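Local structure of ABC transporter (Thermotoga maritima, 1JI0) at residues Met1-Leu7 with Phe65-Asp69; Asn101-Gly105 with Leu148-Arg152; Gly105-Asp111 with Leu154-Pro158; Trp121-Phe126 with Val181-Ile185. The protein binds ATP and, as the nucleotide-binding subunit of an ABC transporter, probably hydrolyses it to power the transport of branched-chain amino acids. The contacts are given in a common frame with arbitrary orientation. Numbering follows the deposited sequence.

Interaction 1 of 4, residues Met1-Leu7 with Phe65-Asp69; sequences MVSDIVL and FNGQD. Residue 2 of segment 1-7 comes from a tag, linker or insertion.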
loop_
_atom_site.group_PDB
_atom_site.type_symbol
_atom_site.label_atom_id
_atom_site.label_comp_id
_atom_site.label_asym_id
_atom_site.label_seq_id
_atom_site.Cartn_x
_atom_site.Cartn_y
_atom_site.Cartn_z
HETATM N N MSE A 1 -15.261 7.604 14.310
HETATM C CA MSE A 1 -14.878 8.936 13.760
HETATM C C MSE A 1 -14.401 8.790 12.334
HETATM O O MSE A 1 -13.920 7.736 11.936
HETATM C CB MSE A 1 -13.750 9.570 14.574
HETATM C CG MSE A 1 -14.151 10.199 15.885
HETATM SE SE MSE A 1 -12.563 10.921 16.763
HETATM C CE MSE A 1 -11.645 9.240 17.119
ATOM N N VAL A 2 -14.535 9.860 11.566
ATOM C CA VAL A 2 -14.099 9.870 10.175
ATOM C C VAL A 2 -13.338 11.176 10.004
ATOM O O VAL A 2 -13.881 12.246 10.252
ATOM C CB VAL A 2 -15.301 9.844 9.211
ATOM C CG1 VAL A 2 -14.818 9.698 7.767
ATOM C CG2 VAL A 2 -16.224 8.696 9.578
ATOM N N SER A 3 -12.081 11.088 9.589
ATOM C CA SER A 3 -11.273 12.284 9.419
ATOM C C SER A 3 -10.858 12.568 7.985
ATOM O O SER A 3 -10.834 11.672 7.144
ATOM C CB SER A 3 -10.017 12.168 10.273
ATOM O OG SER A 3 -9.161 13.268 10.060
ATOM N N ASP A 4 -10.535 13.828 7.715
ATOM C CA ASP A 4 -10.055 14.218 6.398
ATOM C C ASP A 4 -8.638 13.642 6.252
ATOM O O ASP A 4 -8.110 13.531 5.148
ATOM C CB ASP A 4 -10.010 15.737 6.278
ATOM C CG ASP A 4 -9.306 16.192 5.022
ATOM O OD1 ASP A 4 -9.767 15.824 3.919
ATOM O OD2 ASP A 4 -8.287 16.910 5.136
ATOM N N ILE A 5 -8.023 13.302 7.384
ATOM C CA ILE A 5 -6.687 12.698 7.401
ATOM C C ILE A 5 -6.955 11.279 7.883
ATOM O O ILE A 5 -7.149 11.060 9.079
ATOM C CB ILE A 5 -5.729 13.414 8.405
ATOM C CG1 ILE A 5 -5.472 14.858 7.954
ATOM C CG2 ILE A 5 -4.390 12.655 8.499
ATOM C CD1 ILE A 5 -4.849 14.965 6.544
ATOM N N VAL A 6 -6.995 10.322 6.958
ATOM C CA VAL A 6 -7.279 8.941 7.336
ATOM C C VAL A 6 -6.196 8.322 8.203
ATOM O O VAL A 6 -6.484 7.504 9.077
ATOM C CB VAL A 6 -7.504 8.035 6.100
ATOM C CG1 VAL A 6 -8.640 8.583 5.259
ATOM C CG2 VAL A 6 -6.227 7.936 5.281
ATOM N N LEU A 7 -4.950 8.714 7.974
ATOM C CA LEU A 7 -3.854 8.174 8.760
ATOM C C LEU A 7 -2.820 9.240 9.044
ATOM O O LEU A 7 -2.367 9.939 8.131
ATOM C CB LEU A 7 -3.176 7.016 8.025
ATOM C CG LEU A 7 -2.071 6.334 8.842
ATOM C CD1 LEU A 7 -2.702 5.346 9.831
ATOM C CD2 LEU A 7 -1.122 5.609 7.904
ATOM N N PHE A 65 -5.563 6.596 13.248
ATOM C CA PHE A 65 -6.412 6.175 12.138
ATOM C C PHE A 65 -7.765 6.851 12.329
ATOM O O PHE A 65 -8.427 6.641 13.350
ATOM C CB PHE A 65 -6.583 4.656 12.152
ATOM C CG PHE A 65 -7.492 4.141 11.079
ATOM C CD1 PHE A 65 -7.196 4.347 9.737
ATOM C CD2 PHE A 65 -8.637 3.422 11.409
ATOM C CE1 PHE A 65 -8.027 3.844 8.738
ATOM C CE2 PHE A 65 -9.474 2.915 10.413
ATOM C CZ PHE A 65 -9.166 3.126 9.075
ATOM N N ASN A 66 -8.167 7.651 11.340
ATOM C CA ASN A 66 -9.412 8.414 11.399
ATOM C C ASN A 66 -9.622 9.071 12.753
ATOM O O ASN A 66 -10.709 8.997 13.334
ATOM C CB ASN A 66 -10.617 7.547 11.054
ATOM C CG ASN A 66 -10.831 7.437 9.570
ATOM O OD1 ASN A 66 -10.847 8.445 8.858
ATOM N ND2 ASN A 66 -11.005 6.214 9.086
ATOM N N GLY A 67 -8.566 9.704 13.255
ATOM C CA GLY A 67 -8.649 10.392 14.528
ATOM C C GLY A 67 -8.429 9.546 15.764
ATOM O O GLY A 67 -8.270 10.090 16.855
ATOM N N GLN A 68 -8.407 8.225 15.607
ATOM C CA GLN A 68 -8.209 7.339 16.747
ATOM C C GLN A 68 -6.785 6.800 16.874
ATOM O O GLN A 68 -6.206 6.298 15.905
ATOM C CB GLN A 68 -9.187 6.167 16.673
ATOM C CG GLN A 68 -9.056 5.197 17.840
ATOM C CD GLN A 68 -10.076 4.073 17.791
ATOM O OE1 GLN A 68 -10.137 3.239 18.691
ATOM N NE2 GLN A 68 -10.884 4.050 16.738
ATOM N N ASP A 69 -6.225 6.908 18.076
ATOM C CA ASP A 69 -4.877 6.420 18.355
ATOM C C ASP A 69 -4.934 4.897 18.338
ATOM O O ASP A 69 -5.599 4.294 19.176
ATOM C CB ASP A 69 -4.413 6.894 19.737
ATOM C CG ASP A 69 -2.964 6.546 20.019
ATOM O OD1 ASP A 69 -2.512 5.459 19.593
ATOM O OD2 ASP A 69 -2.271 7.352 20.675
HETATM O O HOH W 1 -5.995 10.116 11.504
#

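Interaction 2 of 4, residues Asn101-Gly105 with Leu148-Arg152; sequences NLMMG and LAIGR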
loop_
_atom_site.group_PDB
_atom_site.type_symbol
_atom_site.label_atom_id
_atom_site.label_comp_id
_atom_site.label_asym_id
_atom_site.label_seq_id
_atom_site.Cartn_x
_atom_site.Cartn_y
_atom_site.Cartn_z
ATOM N N ASN A 101 -9.520 -16.857 -3.797
ATOM C CA ASN A 101 -8.629 -15.855 -3.228
ATOM C C ASN A 101 -9.321 -14.493 -3.155
ATOM O O ASN A 101 -9.204 -13.793 -2.152
ATOM C CB ASN A 101 -7.333 -15.740 -4.037
ATOM C CG ASN A 101 -6.305 -16.790 -3.656
ATOM O OD1 ASN A 101 -6.294 -17.898 -4.197
ATOM N ND2 ASN A 101 -5.435 -16.448 -2.715
ATOM N N LEU A 102 -10.040 -14.113 -4.210
ATOM C CA LEU A 102 -10.742 -12.832 -4.206
ATOM C C LEU A 102 -11.821 -12.804 -3.135
ATOM O O LEU A 102 -11.914 -11.861 -2.345
ATOM C CB LEU A 102 -11.417 -12.548 -5.556
ATOM C CG LEU A 102 -10.639 -11.977 -6.744
ATOM C CD1 LEU A 102 -9.864 -10.735 -6.325
ATOM C CD2 LEU A 102 -9.703 -13.013 -7.271
HETATM N N MSE A 103 -12.639 -13.850 -3.119
HETATM C CA MSE A 103 -13.743 -13.945 -2.180
HETATM C C MSE A 103 -13.362 -13.949 -0.709
HETATM O O MSE A 103 -14.109 -13.427 0.112
HETATM C CB MSE A 103 -14.590 -15.180 -2.496
HETATM C CG MSE A 103 -15.377 -15.072 -3.801
HETATM SE SE MSE A 103 -16.520 -13.502 -3.866
HETATM C CE MSE A 103 -17.533 -13.822 -2.256
HETATM N N MSE A 104 -12.214 -14.520 -0.365
HETATM C CA MSE A 104 -11.821 -14.552 1.039
HETATM C C MSE A 104 -11.566 -13.136 1.553
HETATM O O MSE A 104 -11.484 -12.907 2.759
HETATM C CB MSE A 104 -10.588 -15.444 1.248
HETATM C CG MSE A 104 -9.265 -14.870 0.780
HETATM SE SE MSE A 104 -7.764 -16.068 1.140
HETATM C CE MSE A 104 -7.427 -15.565 2.973
ATOM N N GLY A 105 -11.467 -12.182 0.630
ATOM C CA GLY A 105 -11.235 -10.803 1.023
ATOM C C GLY A 105 -12.483 -10.154 1.589
ATOM O O GLY A 105 -12.405 -9.231 2.402
ATOM N N LEU A 148 -3.698 -10.400 -8.062
ATOM C CA LEU A 148 -4.661 -11.160 -7.267
ATOM C C LEU A 148 -4.624 -10.672 -5.817
ATOM O O LEU A 148 -5.667 -10.467 -5.197
ATOM C CB LEU A 148 -4.345 -12.662 -7.330
ATOM C CG LEU A 148 -5.282 -13.612 -6.561
ATOM C CD1 LEU A 148 -6.716 -13.261 -6.863
ATOM C CD2 LEU A 148 -5.005 -15.060 -6.945
ATOM N N ALA A 149 -3.418 -10.476 -5.290
ATOM C CA ALA A 149 -3.245 -9.992 -3.919
ATOM C C ALA A 149 -3.950 -8.648 -3.753
ATOM O O ALA A 149 -4.628 -8.401 -2.751
ATOM C CB ALA A 149 -1.762 -9.850 -3.598
ATOM N N ILE A 150 -3.788 -7.778 -4.744
ATOM C CA ILE A 150 -4.428 -6.469 -4.711
ATOM C C ILE A 150 -5.949 -6.620 -4.797
ATOM O O ILE A 150 -6.688 -5.904 -4.128
ATOM C CB ILE A 150 -3.941 -5.575 -5.887
ATOM C CG1 ILE A 150 -2.457 -5.246 -5.712
ATOM C CG2 ILE A 150 -4.766 -4.299 -5.956
ATOM C CD1 ILE A 150 -1.861 -4.505 -6.881
ATOM N N GLY A 151 -6.415 -7.548 -5.628
ATOM C CA GLY A 151 -7.851 -7.750 -5.761
ATOM C C GLY A 151 -8.477 -8.213 -4.456
ATOM O O GLY A 151 -9.555 -7.758 -4.063
ATOM N N ARG A 152 -7.797 -9.131 -3.780
ATOM C CA ARG A 152 -8.285 -9.657 -2.507
ATOM C C ARG A 152 -8.484 -8.533 -1.498
ATOM O O ARG A 152 -9.508 -8.470 -0.813
ATOM C CB ARG A 152 -7.293 -10.684 -1.953
ATOM C CG ARG A 152 -7.700 -11.288 -0.607
ATOM C CD ARG A 152 -6.806 -12.466 -0.266
ATOM N NE ARG A 152 -5.408 -12.084 -0.113
ATOM C CZ ARG A 152 -4.399 -12.949 -0.053
ATOM N NH1 ARG A 152 -4.637 -14.254 -0.141
ATOM N NH2 ARG A 152 -3.155 -12.517 0.113
#

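Interaction 3 of 4, residues Gly105-Asp111 with Leu154-Pro158; sequences GAYNRKD and LMSRP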
loop_
_atom_site.group_PDB
_atom_site.type_symbol
_atom_site.label_atom_id
_atom_site.label_comp_id
_atom_site.label_asym_id
_atom_site.label_seq_id
_atom_site.Cartn_x
_atom_site.Cartn_y
_atom_site.Cartn_z
ATOM N N GLY A 105 -11.467 -12.182 0.630
ATOM C CA GLY A 105 -11.235 -10.803 1.023
ATOM C C GLY A 105 -12.483 -10.154 1.589
ATOM O O GLY A 105 -12.405 -9.231 2.402
ATOM N N ALA A 106 -13.646 -10.640 1.168
ATOM C CA ALA A 106 -14.913 -10.090 1.640
ATOM C C ALA A 106 -15.559 -10.988 2.695
ATOM O O ALA A 106 -16.784 -11.077 2.780
ATOM C CB ALA A 106 -15.861 -9.901 0.462
ATOM N N TYR A 107 -14.733 -11.634 3.511
ATOM C CA TYR A 107 -15.230 -12.539 4.540
ATOM C C TYR A 107 -16.062 -11.864 5.626
ATOM O O TYR A 107 -16.830 -12.523 6.323
ATOM C CB TYR A 107 -14.066 -13.267 5.216
ATOM C CG TYR A 107 -13.347 -12.434 6.259
ATOM C CD1 TYR A 107 -12.357 -11.520 5.897
ATOM C CD2 TYR A 107 -13.679 -12.544 7.609
ATOM C CE1 TYR A 107 -11.714 -10.737 6.860
ATOM C CE2 TYR A 107 -13.045 -11.765 8.577
ATOM C CZ TYR A 107 -12.064 -10.866 8.197
ATOM O OH TYR A 107 -11.427 -10.110 9.160
ATOM N N ASN A 108 -15.914 -10.555 5.778
ATOM C CA ASN A 108 -16.639 -9.847 6.825
ATOM C C ASN A 108 -17.493 -8.690 6.316
ATOM O O ASN A 108 -17.531 -7.632 6.940
ATOM C CB ASN A 108 -15.635 -9.321 7.855
ATOM C CG ASN A 108 -16.302 -8.729 9.079
ATOM O OD1 ASN A 108 -15.651 -8.094 9.910
ATOM N ND2 ASN A 108 -17.607 -8.942 9.203
ATOM N N ARG A 109 -18.195 -8.876 5.203
ATOM C CA ARG A 109 -18.997 -7.779 4.679
ATOM C C ARG A 109 -20.510 -7.852 4.855
ATOM O O ARG A 109 -21.153 -6.825 5.086
ATOM C CB ARG A 109 -18.655 -7.533 3.208
ATOM C CG ARG A 109 -17.409 -6.677 3.035
ATOM C CD ARG A 109 -17.601 -5.651 1.937
ATOM N NE ARG A 109 -17.473 -6.238 0.610
ATOM C CZ ARG A 109 -17.799 -5.613 -0.514
ATOM N NH1 ARG A 109 -18.283 -4.379 -0.474
ATOM N NH2 ARG A 109 -17.627 -6.217 -1.681
ATOM N N LYS A 110 -21.085 -9.045 4.745
ATOM C CA LYS A 110 -22.531 -9.192 4.901
ATOM C C LYS A 110 -23.282 -8.508 3.755
ATOM O O LYS A 110 -24.498 -8.652 3.620
ATOM C CB LYS A 110 -22.981 -8.600 6.244
ATOM C CG LYS A 110 -23.692 -9.588 7.162
ATOM C CD LYS A 110 -25.035 -10.017 6.584
ATOM C CE LYS A 110 -25.721 -11.054 7.463
ATOM N NZ LYS A 110 -27.071 -11.402 6.939
ATOM N N ASP A 111 -22.549 -7.759 2.937
ATOM C CA ASP A 111 -23.128 -7.067 1.787
ATOM C C ASP A 111 -23.855 -8.073 0.900
ATOM O O ASP A 111 -23.709 -9.286 1.061
ATOM C CB ASP A 111 -22.023 -6.393 0.961
ATOM C CG ASP A 111 -21.535 -5.090 1.568
ATOM O OD1 ASP A 111 -21.266 -5.061 2.787
ATOM O OD2 ASP A 111 -21.411 -4.099 0.818
ATOM N N LEU A 154 -9.021 -5.436 -2.127
ATOM C CA LEU A 154 -10.137 -4.598 -2.554
ATOM C C LEU A 154 -11.488 -5.157 -2.127
ATOM O O LEU A 154 -12.375 -4.405 -1.732
ATOM C CB LEU A 154 -10.118 -4.417 -4.075
ATOM C CG LEU A 154 -9.070 -3.459 -4.648
ATOM C CD1 LEU A 154 -9.223 -3.380 -6.164
ATOM C CD2 LEU A 154 -9.252 -2.090 -4.033
HETATM N N MSE A 155 -11.648 -6.477 -2.201
HETATM C CA MSE A 155 -12.912 -7.101 -1.819
HETATM C C MSE A 155 -13.311 -6.837 -0.368
HETATM O O MSE A 155 -14.446 -7.094 0.020
HETATM C CB MSE A 155 -12.858 -8.610 -2.078
HETATM C CG MSE A 155 -12.875 -8.989 -3.553
HETATM SE SE MSE A 155 -14.392 -8.238 -4.514
HETATM C CE MSE A 155 -15.796 -8.619 -3.248
ATOM N N SER A 156 -12.384 -6.328 0.439
ATOM C CA SER A 156 -12.692 -6.036 1.832
ATOM C C SER A 156 -13.113 -4.579 1.966
ATOM O O SER A 156 -13.422 -4.118 3.059
ATOM C CB SER A 156 -11.477 -6.303 2.726
ATOM O OG SER A 156 -10.532 -5.252 2.641
ATOM N N ARG A 157 -13.116 -3.860 0.846
ATOM C CA ARG A 157 -13.499 -2.448 0.833
ATOM C C ARG A 157 -12.726 -1.682 1.918
ATOM O O ARG A 157 -13.310 -1.101 2.844
ATOM C CB ARG A 157 -15.013 -2.335 1.039
ATOM C CG ARG A 157 -15.574 -0.933 0.891
ATOM C CD ARG A 157 -17.083 -0.958 0.655
ATOM N NE ARG A 157 -17.422 -1.407 -0.695
ATOM C CZ ARG A 157 -18.664 -1.525 -1.155
ATOM N NH1 ARG A 157 -19.695 -1.230 -0.373
ATOM N NH2 ARG A 157 -18.881 -1.926 -2.402
ATOM N N PRO A 158 -11.392 -1.645 1.787
ATOM C CA PRO A 158 -10.461 -0.984 2.711
ATOM C C PRO A 158 -10.736 0.496 2.941
ATOM O O PRO A 158 -11.142 1.209 2.026
ATOM C CB PRO A 158 -9.095 -1.192 2.048
ATOM C CG PRO A 158 -9.323 -2.302 1.048
ATOM C CD PRO A 158 -10.697 -2.031 0.549
#

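Interaction 4 of 4, residues Trp121-Phe126 with Val181-Ile185; sequences WIFSLF and VIQKI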
loop_
_atom_site.group_PDB
_atom_site.type_symbol
_atom_site.label_atom_id
_atom_site.label_comp_id
_atom_site.label_asym_id
_atom_site.label_seq_id
_atom_site.Cartn_x
_atom_site.Cartn_y
_atom_site.Cartn_z
ATOM N N TRP A 121 -16.342 -5.042 -10.571
ATOM C CA TRP A 121 -15.455 -3.898 -10.750
ATOM C C TRP A 121 -14.014 -4.378 -10.840
ATOM O O TRP A 121 -13.231 -3.858 -11.629
ATOM C CB TRP A 121 -15.597 -2.905 -9.592
ATOM C CG TRP A 121 -14.585 -1.790 -9.647
ATOM C CD1 TRP A 121 -14.278 -1.008 -10.728
ATOM C CD2 TRP A 121 -13.729 -1.354 -8.583
ATOM N NE1 TRP A 121 -13.281 -0.115 -10.403
ATOM C CE2 TRP A 121 -12.927 -0.306 -9.094
ATOM C CE3 TRP A 121 -13.561 -1.745 -7.247
ATOM C CZ2 TRP A 121 -11.971 0.351 -8.315
ATOM C CZ3 TRP A 121 -12.609 -1.089 -6.473
ATOM C CH2 TRP A 121 -11.827 -0.052 -7.011
ATOM N N ILE A 122 -13.671 -5.377 -10.032
ATOM C CA ILE A 122 -12.323 -5.933 -10.028
ATOM C C ILE A 122 -12.047 -6.673 -11.329
ATOM O O ILE A 122 -10.897 -6.824 -11.744
ATOM C CB ILE A 122 -12.125 -6.895 -8.835
ATOM C CG1 ILE A 122 -12.032 -6.083 -7.542
ATOM C CG2 ILE A 122 -10.869 -7.735 -9.030
ATOM C CD1 ILE A 122 -11.849 -6.920 -6.310
ATOM N N PHE A 123 -13.117 -7.133 -11.965
ATOM C CA PHE A 123 -13.011 -7.847 -13.229
ATOM C C PHE A 123 -12.547 -6.901 -14.330
ATOM O O PHE A 123 -11.694 -7.256 -15.150
ATOM C CB PHE A 123 -14.364 -8.463 -13.588
ATOM C CG PHE A 123 -14.699 -9.692 -12.788
ATOM C CD1 PHE A 123 -16.025 -10.063 -12.578
ATOM C CD2 PHE A 123 -13.685 -10.492 -12.256
ATOM C CE1 PHE A 123 -16.339 -11.211 -11.850
ATOM C CE2 PHE A 123 -13.988 -11.642 -11.530
ATOM C CZ PHE A 123 -15.320 -12.002 -11.326
ATOM N N SER A 124 -13.104 -5.693 -14.338
ATOM C CA SER A 124 -12.728 -4.697 -15.330
ATOM C C SER A 124 -11.321 -4.177 -15.041
ATOM O O SER A 124 -10.606 -3.766 -15.951
ATOM C CB SER A 124 -13.731 -3.542 -15.333
ATOM O OG SER A 124 -13.821 -2.940 -14.058
ATOM N N LEU A 125 -10.922 -4.204 -13.774
ATOM C CA LEU A 125 -9.588 -3.748 -13.395
ATOM C C LEU A 125 -8.538 -4.798 -13.739
ATOM O O LEU A 125 -7.409 -4.464 -14.106
ATOM C CB LEU A 125 -9.518 -3.462 -11.891
ATOM C CG LEU A 125 -10.322 -2.292 -11.328
ATOM C CD1 LEU A 125 -10.250 -2.309 -9.811
ATOM C CD2 LEU A 125 -9.776 -0.986 -11.879
ATOM N N PHE A 126 -8.910 -6.071 -13.622
ATOM C CA PHE A 126 -7.982 -7.162 -13.896
ATOM C C PHE A 126 -8.551 -8.192 -14.863
ATOM O O PHE A 126 -8.866 -9.315 -14.471
ATOM C CB PHE A 126 -7.610 -7.870 -12.593
ATOM C CG PHE A 126 -7.041 -6.960 -11.550
ATOM C CD1 PHE A 126 -5.792 -6.376 -11.725
ATOM C CD2 PHE A 126 -7.752 -6.688 -10.387
ATOM C CE1 PHE A 126 -5.260 -5.536 -10.753
ATOM C CE2 PHE A 126 -7.229 -5.850 -9.413
ATOM C CZ PHE A 126 -5.981 -5.274 -9.596
ATOM N N VAL A 181 -3.487 0.721 -12.484
ATOM C CA VAL A 181 -4.574 0.153 -11.687
ATOM C C VAL A 181 -4.670 0.880 -10.338
ATOM O O VAL A 181 -5.761 1.130 -9.823
ATOM C CB VAL A 181 -4.372 -1.381 -11.487
ATOM C CG1 VAL A 181 -4.099 -1.718 -10.033
ATOM C CG2 VAL A 181 -5.615 -2.120 -11.977
ATOM N N ILE A 182 -3.521 1.235 -9.779
ATOM C CA ILE A 182 -3.489 1.962 -8.514
ATOM C C ILE A 182 -4.245 3.284 -8.698
ATOM O O ILE A 182 -4.980 3.732 -7.815
ATOM C CB ILE A 182 -2.018 2.205 -8.076
ATOM C CG1 ILE A 182 -1.433 0.889 -7.551
ATOM C CG2 ILE A 182 -1.936 3.305 -7.020
ATOM C CD1 ILE A 182 0.064 0.904 -7.280
ATOM N N GLN A 183 -4.089 3.891 -9.870
ATOM C CA GLN A 183 -4.757 5.155 -10.176
ATOM C C GLN A 183 -6.272 4.959 -10.308
ATOM O O GLN A 183 -7.067 5.754 -9.798
ATOM C CB GLN A 183 -4.172 5.734 -11.468
ATOM C CG GLN A 183 -4.512 7.176 -11.705
ATOM C CD GLN A 183 -3.673 7.773 -12.808
ATOM O OE1 GLN A 183 -3.789 7.381 -13.972
ATOM N NE2 GLN A 183 -2.811 8.722 -12.451
ATOM N N LYS A 184 -6.667 3.889 -10.990
ATOM C CA LYS A 184 -8.075 3.566 -11.171
ATOM C C LYS A 184 -8.747 3.291 -9.825
ATOM O O LYS A 184 -9.899 3.661 -9.612
ATOM C CB LYS A 184 -8.225 2.335 -12.061
ATOM C CG LYS A 184 -7.647 2.504 -13.454
ATOM C CD LYS A 184 -7.836 1.235 -14.272
ATOM C CE LYS A 184 -7.311 1.408 -15.689
ATOM N NZ LYS A 184 -7.599 0.199 -16.517
ATOM N N ILE A 185 -8.026 2.628 -8.928
ATOM C CA ILE A 185 -8.558 2.318 -7.604
ATOM C C ILE A 185 -8.802 3.620 -6.854
ATOM O O ILE A 185 -9.862 3.817 -6.262
ATOM C CB ILE A 185 -7.569 1.436 -6.805
ATOM C CG1 ILE A 185 -7.486 0.055 -7.450
ATOM C CG2 ILE A 185 -8.011 1.331 -5.337
ATOM C CD1 ILE A 185 -6.403 -0.816 -6.883
HETATM O O HOH W 2 -6.833 -1.881 -15.256
#

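Interaction 1 of 4, residues Met1-Leu7 with Phe65-Asp69
The side chain of N66 lies against the backbone of M1-S3, and its OD1 accepts a hydrogen bond from S3 N (3.0 Å). The backbone N of N66 donates to V6 O (2.8 Å), while F65 CA also approaches V6 O at 3.3 Å as a CA-H...O contact. The side chain of selenomethionine M1 lies along the turn backbone, with M1 CB 3.3 Å from N66 O and M1 CE 3.5 Å from G67 O. F65 to Q68 make a type I' turn, closed by Q68 N to F65 O (2.8 Å) and F65 N to Q68 O (2.7 Å), a hairpin that links strand 60-65 to strand 68-69 in the antiparallel sheet of the ABC ATPase domain. Water 1 bridges this turn to the other segment, between G67 N (3.1 Å) and I5 O (2.8 Å). G67 has backbone angles that call for glycine, since a CB would jam against the preceding carbonyl. L7 and F65 pair as antiparallel, non-hydrogen-bonded neighbours (CA-CA 4.7 Å). On the L7 side, V6 and L7 both face V29, a classic beta bulge where the strand turns a corner. Just before it, S3 OG accepts from I5 N (2.9 Å) in an ST turn. V2, from an insertion, points away.

Interaction 2 of 4, residues Asn101-Gly105 with Leu148-Arg152
The end of helix 98-103 and helix 142-154 touch here almost backbone to backbone: the CA atoms of L102 and R152 are only 4.4 Å apart, and G105 CA reaches R152 O at 3.4 Å in a CA-H...O contact (152° at the hydrogen). Two glycines permit this. A CB on G105 would fall 2.1 Å from R152 O, and one on G151 would fall 2.7 Å from L102 CD1; both would be clashes. L102 points its CA-CB bond away, yet its end swings back, so that CD1 rests 3.4 Å from G151 C and 3.6 Å from R152 N, with L148 packing beside it. N101 CB meets L148 CD2 at 3.8 Å. The R152 side chain runs along the other segment: its CG lies 3.3 Å from N101 O, and its CD lies 3.6 Å from CG of selenomethionine M104, with F93 from a nearby loop also touching both R152 and M104. Close glycine-mediated packing thus joins helix 98-103 to helix 142-154, the helix that carries on from the LSGGQ-type signature sequence in the helical subdomain of ABC ATPases.

Interaction 3 of 4, residues Gly105-Asp111 with Leu154-Pro158
Neither segment forms a regular helix or strand; both are exits from helices, and they run closest where A106 CA faces S156 CA (4.6 Å) and G105 CA faces M155 CA (5.0 Å). Residues 154-157 make a type I turn, closed by R157 N to L154 O (2.7 Å); R157, the last residue of the turn and the first to leave helical angles, has positive phi, and the chain then heads for strand 160-164. G105 O sits 3.1 Å from S156 CB, and A106 CB packs on CE of selenomethionine M155 (3.9 Å). Farther along, two arginines come together: R109 NH1 lies over the face of the R157 guanidinium, 3.0 Å from R157 CZ. Their like charges are offset by acid. D111 OD2 is 3.5 Å from R157 NH1 and 3.4 Å from R109 NH1, salt bridges of charge only, whereas D118 of helix 114-125 bridges both arginines. This salt-bridge network lies beside the turn that leads from helix 142-154 into strand 160-164, the Walker B strand of the ABC ATPase fold.

Interaction 4 of 4, residues Trp121-Phe126 with Val181-Ile185
Apolar contacts dominate this pairing of two nearly antiparallel helical segments (axes 11.4 Å apart at closest approach, 151° between directions). V181 points at the other helix, and its CG2 meets L125 CB at 4.1 Å and F126 CE1 at 3.6 Å. L125 reaches on with CD2 3.7 Å from K184 CB and CD1 4.3 Å from I185 CG1. L154 of helix 142-154 also touches L125 and I185. A second kind of contact sets ring against main chain: the edge of W121 lies against the backbone of K184 and I185, with CZ2 4.0 Å from I185 CA and 4.1 Å from K184 O. Polar links are indirect: water 2 donates to L125 O (2.9 Å) and accepts from K184 NZ (2.6 Å), and K184 has a weak, long ion pair with E180. Within helix 114-125, S124 OG donates to W121 O (2.7 Å). The segments thus meet through a modest set of apolar side-chain contacts, with the one polar link between them passing through a water.

Overall arrangement
Along the chain interaction 1 closes before the others open, whereas interactions 2, 3 and 4 interleave, their segments alternating. Interaction 1 sits in the antiparallel sheet, its centre 20 to 25 Å from the other three and in contact with none. Interactions 2 and 3 share G105, with centres 9 Å apart, and follow helix 142-154 to its end. Interaction 4 lies 13 and 16 Å from them, centre to centre, and I122 joins the three: I122 CD1 meets G151 O (3.3 Å) and M155 SE (3.4 Å). Helix 142-154 packs against helices 98-103, 114-125 and 172-187, consistent with a junction between the helical subdomain and the ATP-binding core.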